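Local coordinates for protein binding component of ABC transporter (Wolinella succinogenes, PDB 3K4U) that binds lysine in the cleft between its two lobes and probably serves as the solute-binding component of an ABC transporter, at residues E[10-15]-E[51-56]; E[82-87]-E[192-197]; E[116-121]-E[157-162]. All coordinates share one frame; numbering follows the deposited sequence.

Contact 1: residues E[10-15]-E[51-56]. With LYS (lysine), chain K.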
loop_
_atom_site.group_PDB
_atom_site.type_symbol
_atom_site.label_atom_id
_atom_site.label_comp_id
_atom_site.label_asym_id
_atom_site.label_seq_id
_atom_site.Cartn_x
_atom_site.Cartn_y
_atom_site.Cartn_z
ATOM N N GLY E 10 38.800 1.383 -11.350
ATOM C CA GLY E 10 39.473 0.095 -11.224
ATOM C C GLY E 10 38.526 -1.080 -11.371
ATOM O O GLY E 10 37.406 -1.052 -10.844
ATOM N N LEU E 11 38.978 -2.108 -12.096
ATOM C CA LEU E 11 38.210 -3.318 -12.324
ATOM C C LEU E 11 39.098 -4.423 -12.805
ATOM O O LEU E 11 40.198 -4.170 -13.273
ATOM C CB LEU E 11 37.046 -3.116 -13.303
ATOM C CG LEU E 11 37.039 -2.245 -14.549
ATOM C CD1 LEU E 11 38.345 -2.373 -15.343
ATOM C CD2 LEU E 11 35.868 -2.627 -15.416
ATOM N N GLU E 12 38.632 -5.659 -12.644
ATOM C CA GLU E 12 39.411 -6.825 -13.010
ATOM C C GLU E 12 38.668 -7.561 -14.102
ATOM O O GLU E 12 37.559 -8.078 -13.870
ATOM C CB GLU E 12 39.641 -7.742 -11.807
ATOM C CG GLU E 12 40.802 -8.730 -12.029
ATOM C CD GLU E 12 40.747 -9.937 -11.126
ATOM O OE1 GLU E 12 39.630 -10.476 -10.937
ATOM O OE2 GLU E 12 41.817 -10.366 -10.618
ATOM N N PRO E 13 39.237 -7.587 -15.312
ATOM C CA PRO E 13 38.433 -8.209 -16.354
ATOM C C PRO E 13 38.265 -9.711 -16.177
ATOM O O PRO E 13 39.120 -10.379 -15.586
ATOM C CB PRO E 13 39.208 -7.873 -17.614
ATOM C CG PRO E 13 39.775 -6.482 -17.291
ATOM C CD PRO E 13 40.237 -6.659 -15.871
ATOM N N GLY E 14 37.159 -10.252 -16.662
ATOM C CA GLY E 14 37.057 -11.702 -16.672
ATOM C C GLY E 14 36.019 -12.285 -15.734
ATOM O O GLY E 14 35.869 -13.498 -15.699
ATOM N N TYR E 15 35.337 -11.422 -14.974
ATOM C CA TYR E 15 34.077 -11.739 -14.345
ATOM C C TYR E 15 32.995 -11.409 -15.339
ATOM O O TYR E 15 32.420 -10.324 -15.285
ATOM C CB TYR E 15 33.892 -10.875 -13.097
ATOM C CG TYR E 15 32.627 -11.102 -12.292
ATOM C CD1 TYR E 15 32.277 -10.215 -11.278
ATOM C CD2 TYR E 15 31.785 -12.195 -12.528
ATOM C CE1 TYR E 15 31.150 -10.407 -10.508
ATOM C CE2 TYR E 15 30.632 -12.389 -11.764
ATOM C CZ TYR E 15 30.328 -11.490 -10.764
ATOM O OH TYR E 15 29.197 -11.658 -10.006
ATOM N N THR E 51 43.013 -3.911 -12.972
ATOM C CA THR E 51 43.804 -4.149 -11.758
ATOM C C THR E 51 43.542 -5.580 -11.431
ATOM O O THR E 51 42.519 -6.079 -11.812
ATOM C CB THR E 51 43.300 -3.247 -10.610
ATOM O OG1 THR E 51 43.157 -1.900 -11.106
ATOM C CG2 THR E 51 44.247 -3.264 -9.353
ATOM N N SER E 52 44.471 -6.268 -10.793
ATOM C CA SER E 52 44.209 -7.638 -10.385
ATOM C C SER E 52 43.429 -7.494 -9.096
ATOM O O SER E 52 43.436 -6.411 -8.511
ATOM C CB SER E 52 45.497 -8.446 -10.184
ATOM O OG SER E 52 46.193 -7.961 -9.062
ATOM N N TRP E 53 42.776 -8.572 -8.664
ATOM C CA TRP E 53 41.703 -8.482 -7.681
ATOM C C TRP E 53 42.184 -8.036 -6.292
ATOM O O TRP E 53 41.529 -7.216 -5.619
ATOM C CB TRP E 53 40.920 -9.805 -7.593
ATOM C CG TRP E 53 39.836 -9.698 -6.638
ATOM C CD1 TRP E 53 39.853 -10.080 -5.328
ATOM C CD2 TRP E 53 38.562 -9.088 -6.868
ATOM N NE1 TRP E 53 38.657 -9.758 -4.734
ATOM C CE2 TRP E 53 37.845 -9.156 -5.656
ATOM C CE3 TRP E 53 37.953 -8.503 -7.987
ATOM C CZ2 TRP E 53 36.550 -8.653 -5.522
ATOM C CZ3 TRP E 53 36.664 -7.986 -7.856
ATOM C CH2 TRP E 53 35.970 -8.077 -6.628
ATOM N N ASP E 54 43.328 -8.552 -5.872
ATOM C CA ASP E 54 43.817 -8.290 -4.537
ATOM C C ASP E 54 44.388 -6.893 -4.431
ATOM O O ASP E 54 44.889 -6.499 -3.365
ATOM C CB ASP E 54 44.849 -9.343 -4.136
ATOM C CG ASP E 54 46.097 -9.358 -5.043
ATOM O OD1 ASP E 54 47.192 -9.618 -4.487
ATOM O OD2 ASP E 54 46.017 -9.138 -6.284
ATOM N N GLY E 55 44.313 -6.146 -5.545
ATOM C CA GLY E 55 44.892 -4.800 -5.656
ATOM C C GLY E 55 43.829 -3.741 -5.910
ATOM O O GLY E 55 44.107 -2.564 -5.946
ATOM N N LEU E 56 42.587 -4.144 -6.066
ATOM C CA LEU E 56 41.485 -3.161 -6.186
ATOM C C LEU E 56 41.306 -2.270 -4.967
ATOM O O LEU E 56 41.348 -1.049 -5.086
ATOM C CB LEU E 56 40.174 -3.845 -6.497
ATOM C CG LEU E 56 40.034 -4.376 -7.918
ATOM C CD1 LEU E 56 38.731 -5.153 -7.995
ATOM C CD2 LEU E 56 40.005 -3.285 -8.958
HETATM N N LYS K . 31.359 -10.931 -6.167
HETATM C CA LYS K . 32.705 -11.444 -6.315
HETATM C C LYS K . 33.526 -10.912 -5.163
HETATM O O LYS K . 33.259 -9.809 -4.692
HETATM C CB LYS K . 33.316 -10.964 -7.640
HETATM C CG LYS K . 34.461 -11.803 -8.156
HETATM C CD LYS K . 35.455 -10.949 -8.860
HETATM C CE LYS K . 36.440 -11.763 -9.706
HETATM N NZ LYS K . 37.212 -10.916 -10.653
HETATM O OXT LYS K . 34.462 -11.553 -4.689
#

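Contact 2: residues E[82-87]-E[192-197]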
loop_
_atom_site.group_PDB
_atom_site.type_symbol
_atom_site.label_atom_id
_atom_site.label_comp_id
_atom_site.label_asym_id
_atom_site.label_seq_id
_atom_site.Cartn_x
_atom_site.Cartn_y
_atom_site.Cartn_z
ATOM N N VAL E 82 36.900 0.293 2.720
ATOM C CA VAL E 82 36.281 1.267 1.825
ATOM C C VAL E 82 34.801 1.464 2.175
ATOM O O VAL E 82 34.271 0.672 2.970
ATOM C CB VAL E 82 36.424 0.834 0.336
ATOM C CG1 VAL E 82 37.872 0.973 -0.111
ATOM C CG2 VAL E 82 35.922 -0.585 0.078
ATOM N N ASN E 83 34.135 2.474 1.582
ATOM C CA ASN E 83 32.689 2.685 1.727
ATOM C C ASN E 83 32.014 2.182 0.474
ATOM O O ASN E 83 32.590 2.258 -0.627
ATOM C CB ASN E 83 32.290 4.150 1.818
ATOM C CG ASN E 83 32.607 4.792 3.139
ATOM O OD1 ASN E 83 32.640 4.154 4.191
ATOM N ND2 ASN E 83 32.813 6.085 3.101
ATOM N N PHE E 84 30.777 1.702 0.630
ATOM C CA PHE E 84 30.016 1.208 -0.481
ATOM C C PHE E 84 28.791 2.038 -0.765
ATOM O O PHE E 84 28.254 2.677 0.121
ATOM C CB PHE E 84 29.561 -0.174 -0.186
ATOM C CG PHE E 84 30.582 -1.205 -0.447
ATOM C CD1 PHE E 84 30.802 -1.638 -1.745
ATOM C CD2 PHE E 84 31.297 -1.768 0.582
ATOM C CE1 PHE E 84 31.717 -2.596 -2.005
ATOM C CE2 PHE E 84 32.220 -2.747 0.317
ATOM C CZ PHE E 84 32.437 -3.146 -0.981
ATOM N N VAL E 85 28.385 2.038 -2.025
ATOM C CA VAL E 85 27.216 2.720 -2.501
ATOM C C VAL E 85 26.039 1.738 -2.437
ATOM O O VAL E 85 26.251 0.545 -2.560
ATOM C CB VAL E 85 27.476 3.177 -3.947
ATOM C CG1 VAL E 85 26.192 3.430 -4.702
ATOM C CG2 VAL E 85 28.299 4.438 -3.923
ATOM N N GLU E 86 24.815 2.213 -2.228
ATOM C CA GLU E 86 23.645 1.294 -2.215
ATOM C C GLU E 86 23.832 0.221 -3.282
ATOM O O GLU E 86 24.258 0.517 -4.360
ATOM C CB GLU E 86 22.328 2.074 -2.412
ATOM C CG GLU E 86 21.894 2.798 -1.153
ATOM C CD GLU E 86 21.806 1.846 0.047
ATOM O OE1 GLU E 86 20.895 0.970 0.045
ATOM O OE2 GLU E 86 22.625 1.955 0.991
ATOM N N PRO E 87 23.525 -1.043 -2.996
ATOM C CA PRO E 87 24.000 -2.037 -3.957
ATOM C C PRO E 87 23.325 -1.865 -5.304
ATOM O O PRO E 87 22.266 -1.265 -5.349
ATOM C CB PRO E 87 23.612 -3.352 -3.295
ATOM C CG PRO E 87 22.468 -3.025 -2.526
ATOM C CD PRO E 87 22.639 -1.642 -1.994
ATOM N N GLY E 192 28.118 -3.721 -4.755
ATOM C CA GLY E 192 28.154 -2.266 -4.726
ATOM C C GLY E 192 29.460 -1.673 -5.249
ATOM O O GLY E 192 30.470 -2.387 -5.337
ATOM N N TRP E 193 29.447 -0.384 -5.600
ATOM C CA TRP E 193 30.631 0.280 -6.086
ATOM C C TRP E 193 31.292 0.717 -4.825
ATOM O O TRP E 193 30.607 1.273 -3.961
ATOM C CB TRP E 193 30.317 1.550 -6.919
ATOM C CG TRP E 193 29.365 1.292 -8.003
ATOM C CD1 TRP E 193 29.295 0.166 -8.763
ATOM C CD2 TRP E 193 28.280 2.132 -8.413
ATOM N NE1 TRP E 193 28.238 0.267 -9.644
ATOM C CE2 TRP E 193 27.602 1.463 -9.439
ATOM C CE3 TRP E 193 27.798 3.374 -7.983
ATOM C CZ2 TRP E 193 26.473 1.987 -10.054
ATOM C CZ3 TRP E 193 26.685 3.912 -8.617
ATOM C CH2 TRP E 193 26.044 3.222 -9.651
ATOM N N ALA E 194 32.612 0.534 -4.732
ATOM C CA ALA E 194 33.367 1.056 -3.591
ATOM C C ALA E 194 34.143 2.338 -3.934
ATOM O O ALA E 194 34.465 2.609 -5.114
ATOM C CB ALA E 194 34.286 0.015 -3.054
ATOM N N ILE E 195 34.396 3.115 -2.881
ATOM C CA ILE E 195 35.099 4.357 -2.925
ATOM C C ILE E 195 35.803 4.568 -1.575
ATOM O O ILE E 195 35.532 3.854 -0.601
ATOM C CB ILE E 195 34.168 5.519 -3.185
ATOM C CG1 ILE E 195 33.162 5.663 -2.040
ATOM C CG2 ILE E 195 33.519 5.356 -4.543
ATOM C CD1 ILE E 195 32.407 7.025 -2.056
ATOM N N LYS E 196 36.700 5.537 -1.480
ATOM C CA LYS E 196 37.359 5.641 -0.209
ATOM C C LYS E 196 36.616 6.510 0.793
ATOM O O LYS E 196 35.830 7.376 0.441
ATOM C CB LYS E 196 38.824 6.017 -0.338
ATOM C CG LYS E 196 39.102 7.145 -1.201
ATOM C CD LYS E 196 40.557 7.424 -1.109
ATOM C CE LYS E 196 40.855 8.381 0.059
ATOM N NZ LYS E 196 40.418 9.803 -0.293
ATOM N N LYS E 197 36.911 6.246 2.058
ATOM C CA LYS E 197 36.187 6.762 3.168
ATOM C C LYS E 197 36.407 8.228 3.318
ATOM O O LYS E 197 37.385 8.779 2.785
ATOM C CB LYS E 197 36.703 6.104 4.420
ATOM C CG LYS E 197 36.386 4.654 4.540
ATOM C CD LYS E 197 37.365 4.036 5.507
ATOM C CE LYS E 197 36.682 3.605 6.764
ATOM N NZ LYS E 197 37.722 2.988 7.612
#

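Contact 3: residues E[116-121]-E[157-162]. With LYS (lysine), chain K.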
loop_
_atom_site.group_PDB
_atom_site.type_symbol
_atom_site.label_atom_id
_atom_site.label_comp_id
_atom_site.label_asym_id
_atom_site.label_seq_id
_atom_site.Cartn_x
_atom_site.Cartn_y
_atom_site.Cartn_z
ATOM N N LEU E 116 34.383 -35.903 -4.293
ATOM C CA LEU E 116 34.281 -34.751 -5.174
ATOM C C LEU E 116 35.326 -33.648 -4.970
ATOM O O LEU E 116 35.746 -33.351 -3.847
ATOM C CB LEU E 116 32.868 -34.171 -5.095
ATOM C CG LEU E 116 31.796 -35.149 -5.602
ATOM C CD1 LEU E 116 30.443 -34.742 -5.101
ATOM C CD2 LEU E 116 31.797 -35.277 -7.129
ATOM N N THR E 117 35.726 -33.049 -6.090
ATOM C CA THR E 117 36.659 -31.921 -6.130
ATOM C C THR E 117 35.907 -30.680 -6.605
ATOM O O THR E 117 35.177 -30.748 -7.614
ATOM C CB THR E 117 37.785 -32.212 -7.127
ATOM O OG1 THR E 117 37.996 -33.636 -7.203
ATOM C CG2 THR E 117 39.058 -31.516 -6.700
ATOM N N LEU E 118 36.070 -29.561 -5.891
ATOM C CA LEU E 118 35.389 -28.299 -6.240
ATOM C C LEU E 118 36.327 -27.076 -6.377
ATOM O O LEU E 118 37.130 -26.759 -5.481
ATOM C CB LEU E 118 34.310 -28.027 -5.207
ATOM C CG LEU E 118 33.752 -26.635 -4.915
ATOM C CD1 LEU E 118 32.354 -26.531 -5.468
ATOM C CD2 LEU E 118 33.759 -26.456 -3.417
ATOM N N VAL E 119 36.200 -26.374 -7.501
ATOM C CA VAL E 119 37.141 -25.287 -7.808
ATOM C C VAL E 119 36.550 -23.899 -8.023
ATOM O O VAL E 119 35.455 -23.734 -8.617
ATOM C CB VAL E 119 38.079 -25.628 -8.964
ATOM C CG1 VAL E 119 39.031 -26.742 -8.545
ATOM C CG2 VAL E 119 37.299 -26.016 -10.187
ATOM N N THR E 120 37.295 -22.907 -7.529
ATOM C CA THR E 120 36.996 -21.511 -7.802
ATOM C C THR E 120 38.252 -20.594 -7.831
ATOM O O THR E 120 39.401 -21.049 -7.660
ATOM C CB THR E 120 35.951 -20.976 -6.806
ATOM O OG1 THR E 120 35.229 -19.888 -7.402
ATOM C CG2 THR E 120 36.607 -20.520 -5.514
ATOM N N LYS E 121 38.016 -19.305 -8.032
ATOM C CA LYS E 121 39.095 -18.359 -8.079
ATOM C C LYS E 121 39.575 -18.025 -6.661
ATOM O O LYS E 121 38.794 -18.116 -5.694
ATOM C CB LYS E 121 38.631 -17.096 -8.796
ATOM C CG LYS E 121 39.559 -15.876 -8.570
ATOM C CD LYS E 121 38.831 -14.616 -9.015
ATOM C CE LYS E 121 39.743 -13.438 -9.090
ATOM N NZ LYS E 121 40.735 -13.600 -10.167
ATOM N N ALA E 157 38.440 -31.860 -12.143
ATOM C CA ALA E 157 37.560 -31.432 -11.055
ATOM C C ALA E 157 36.099 -31.640 -11.515
ATOM O O ALA E 157 35.828 -31.813 -12.718
ATOM C CB ALA E 157 37.804 -29.982 -10.722
ATOM N N ASP E 158 35.162 -31.623 -10.568
ATOM C CA ASP E 158 33.783 -32.039 -10.852
ATOM C C ASP E 158 32.801 -30.886 -10.993
ATOM O O ASP E 158 31.762 -31.038 -11.631
ATOM C CB ASP E 158 33.285 -32.993 -9.781
ATOM C CG ASP E 158 34.352 -33.934 -9.307
ATOM O OD1 ASP E 158 34.707 -34.861 -10.077
ATOM O OD2 ASP E 158 34.830 -33.736 -8.163
HETATM N N MSE E 159 33.136 -29.739 -10.404
HETATM C CA MSE E 159 32.202 -28.630 -10.279
HETATM C C MSE E 159 32.858 -27.314 -9.894
HETATM O O MSE E 159 33.824 -27.280 -9.114
HETATM C CB MSE E 159 31.154 -28.961 -9.232
HETATM C CG MSE E 159 31.756 -29.512 -7.962
HETATM SE SE MSE E 159 30.356 -29.855 -6.670
HETATM C CE MSE E 159 31.495 -30.367 -5.129
ATOM N N PHE E 160 32.282 -26.244 -10.440
ATOM C CA PHE E 160 32.727 -24.856 -10.293
ATOM C C PHE E 160 31.709 -24.044 -9.465
ATOM O O PHE E 160 30.501 -24.224 -9.603
ATOM C CB PHE E 160 32.892 -24.261 -11.694
ATOM C CG PHE E 160 33.414 -22.849 -11.714
ATOM C CD1 PHE E 160 34.744 -22.571 -11.392
ATOM C CD2 PHE E 160 32.592 -21.799 -12.086
ATOM C CE1 PHE E 160 35.214 -21.274 -11.403
ATOM C CE2 PHE E 160 33.075 -20.507 -12.094
ATOM C CZ PHE E 160 34.390 -20.251 -11.754
ATOM N N ILE E 161 32.197 -23.180 -8.585
ATOM C CA ILE E 161 31.325 -22.331 -7.743
ATOM C C ILE E 161 31.681 -20.872 -7.941
ATOM O O ILE E 161 32.851 -20.510 -7.930
ATOM C CB ILE E 161 31.440 -22.620 -6.239
ATOM C CG1 ILE E 161 30.426 -21.749 -5.454
ATOM C CG2 ILE E 161 32.877 -22.361 -5.744
ATOM C CD1 ILE E 161 30.327 -22.061 -3.913
ATOM N N PHE E 162 30.670 -20.030 -8.109
ATOM C CA PHE E 162 30.910 -18.628 -8.386
ATOM C C PHE E 162 29.577 -17.908 -8.480
ATOM O O PHE E 162 28.536 -18.548 -8.561
ATOM C CB PHE E 162 31.677 -18.489 -9.714
ATOM C CG PHE E 162 32.498 -17.253 -9.797
ATOM C CD1 PHE E 162 33.801 -17.236 -9.307
ATOM C CD2 PHE E 162 31.978 -16.101 -10.358
ATOM C CE1 PHE E 162 34.554 -16.068 -9.355
ATOM C CE2 PHE E 162 32.722 -14.941 -10.412
ATOM C CZ PHE E 162 34.014 -14.922 -9.914
HETATM N N LYS K . 31.359 -10.931 -6.167
HETATM C CA LYS K . 32.705 -11.444 -6.315
HETATM C C LYS K . 33.526 -10.912 -5.163
HETATM O O LYS K . 33.259 -9.809 -4.692
HETATM C CB LYS K . 33.316 -10.964 -7.640
HETATM C CG LYS K . 34.461 -11.803 -8.156
HETATM C CD LYS K . 35.455 -10.949 -8.860
HETATM C CE LYS K . 36.440 -11.763 -9.706
HETATM N NZ LYS K . 37.212 -10.916 -10.653
HETATM O OXT LYS K . 34.462 -11.553 -4.689
#

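Contact 1: residues E[10-15]-E[51-56]
Glu12 and Trp53 both place CG anti to the backbone N (chi1 -162° and -179°), and their side chains cross at about a right angle, with the carboxylate and indole planes 47° apart. The Glu12 chain continues extended beyond CG, which carries its carboxylate past the carbonyl of Thr51 to the start of the next turn. There Trp53 N donates to Glu12 OE2 over 2.8 Å, a weak bond because it is strongly bent. The other oxygen, Glu12 OE1, accepts NZ of the bound lysine; the modelled 2.5 Å is too short to be read literally, but the pairing suits a carboxylate facing an ammonium group. One carboxylate thus binds the ligand while touching the backbone beside the indole. Both segments leave neighbouring parallel strands, 6-11 and 45-50, at their C-terminal ends, where an alpha/beta lobe of the type II periplasmic-binding-protein fold builds its half of the ligand site. Farther from the ligand the two segments are joined by Thr51 N donating to Leu11 O at 2.8 Å, and Leu56 CD2 packs 3.5 Å from Leu11 N. Over the Trp53 ring, ligand CD lies 3.3 Å above the plane of one face, offset toward the rim, and is 3.4 Å from Trp53 CZ3. Tyr15, which also stacks on Phe18, approaches the ligand aliphatic chain obliquely, its CE1 3.6 Å from ligand CB.

Contact 2: residues E[82-87]-E[192-197]
Asn83 N donates to Ile195 O at 2.9 Å, nearly along the carbonyl axis, and the return bond from Ile195 N to Asn83 O measures 3.0 Å. These two bonds define a hydrogen-bonded antiparallel pair; Val85 N to Trp193 O, again 3.0 Å, continues the register. Phe84 and Ala194 between them form a non-hydrogen-bonded pair whose side chains share a face of the sheet. On it Ala194 CB sits over the Phe84 ring, 4.2 Å from the centroid and 28° off the normal, a CH-pi contact, while Gly192 O lies at the ring edge. Val82 CG2 also touches this methyl, 3.6 Å from Ala194 CB. Val85 CG1 meets Trp193 CE3 at 3.7 Å, and Val85 also packs on helix 200-216. The side chains of Asn83 and Lys197 cross at about a right angle; Asn83 ND2 bonds to Asp201 of the second subunit, and Lys197 NZ to Leu80 O. Strand 83-84 pairs antiparallel with the end of strand 189-195, on the first-lobe side of the link; strands 89-98 and 189-195, themselves antiparallel, are consistent with the two-strand interlobe connection of type II periplasmic binding proteins.

Contact 3: residues E[116-121]-E[157-162]
Thr120 and Ile161 cross obliquely, whereas Thr120 meets Phe162 at about a right angle. The Thr120 hydroxyl stands anti to its own backbone N (chi1 -154°), from where OG1 donates to Ile161 O; the modelled 2.5 Å is best not taken literally. The same OG1 lies in the plane of the Phe162 ring, at its edge, 3.6 Å from CD1. At the other end of the pair Thr117 and Asp158 also cross at about a right angle. Asp158 OD2 receives Thr117 N, at a doubtfully short distance, and more weakly Thr117 OG1, while Asp158 N donates to Thr117 O at 3.1 Å. Between these ends Val119 N donates to Met159 O at 3.0 Å and Val119 O takes a longer, weak bond from Ile161 N, as expected of parallel strands. Leu118 CB lies 3.7 Å from CE of the selenomethionine Met159, and helix 125-133 covers Leu118 and Ile161. On the opposite face Val119 CG2 packs 4.0 Å from Ala157 CB, and Phe160 packs on helix 145-154. Where the strands end, Phe162 CZ is 3.6 Å from ligand CG and Lys121 CE 3.8 Å from ligand CE. Strand 117-121 lies between parallel strands 138-142 and 159-163 in the alpha/beta sheet of the second lobe, with helices packed on both faces and the C-terminal ends of strands 117-121 and 159-163 facing the lysine site.

Contacts 1 and 3 lie in different lobes, their centres 21 Å apart, yet they meet directly beside the bound lysine, which both touch: Tyr15 packs against Phe162, and Glu12 OE1 forms a long, weak ion pair with Lys121 NZ. Contact 1 is partly buried and leans on carboxylate and aromatic chemistry at the loop ends of its strands. Contacts 2 and 3 are buried in the same mixed sheet, with strands antiparallel in contact 2 and parallel in contact 3. Contact 2 is held across its segments by backbone bonds and apolar packing; contact 3 adds hydroxyl and carboxylate bonds at both ends of its strands. Contact 3 nests within the chain closed by contact 2, on the other side of the molecule's centre. Contact 2 alone touches a second subunit.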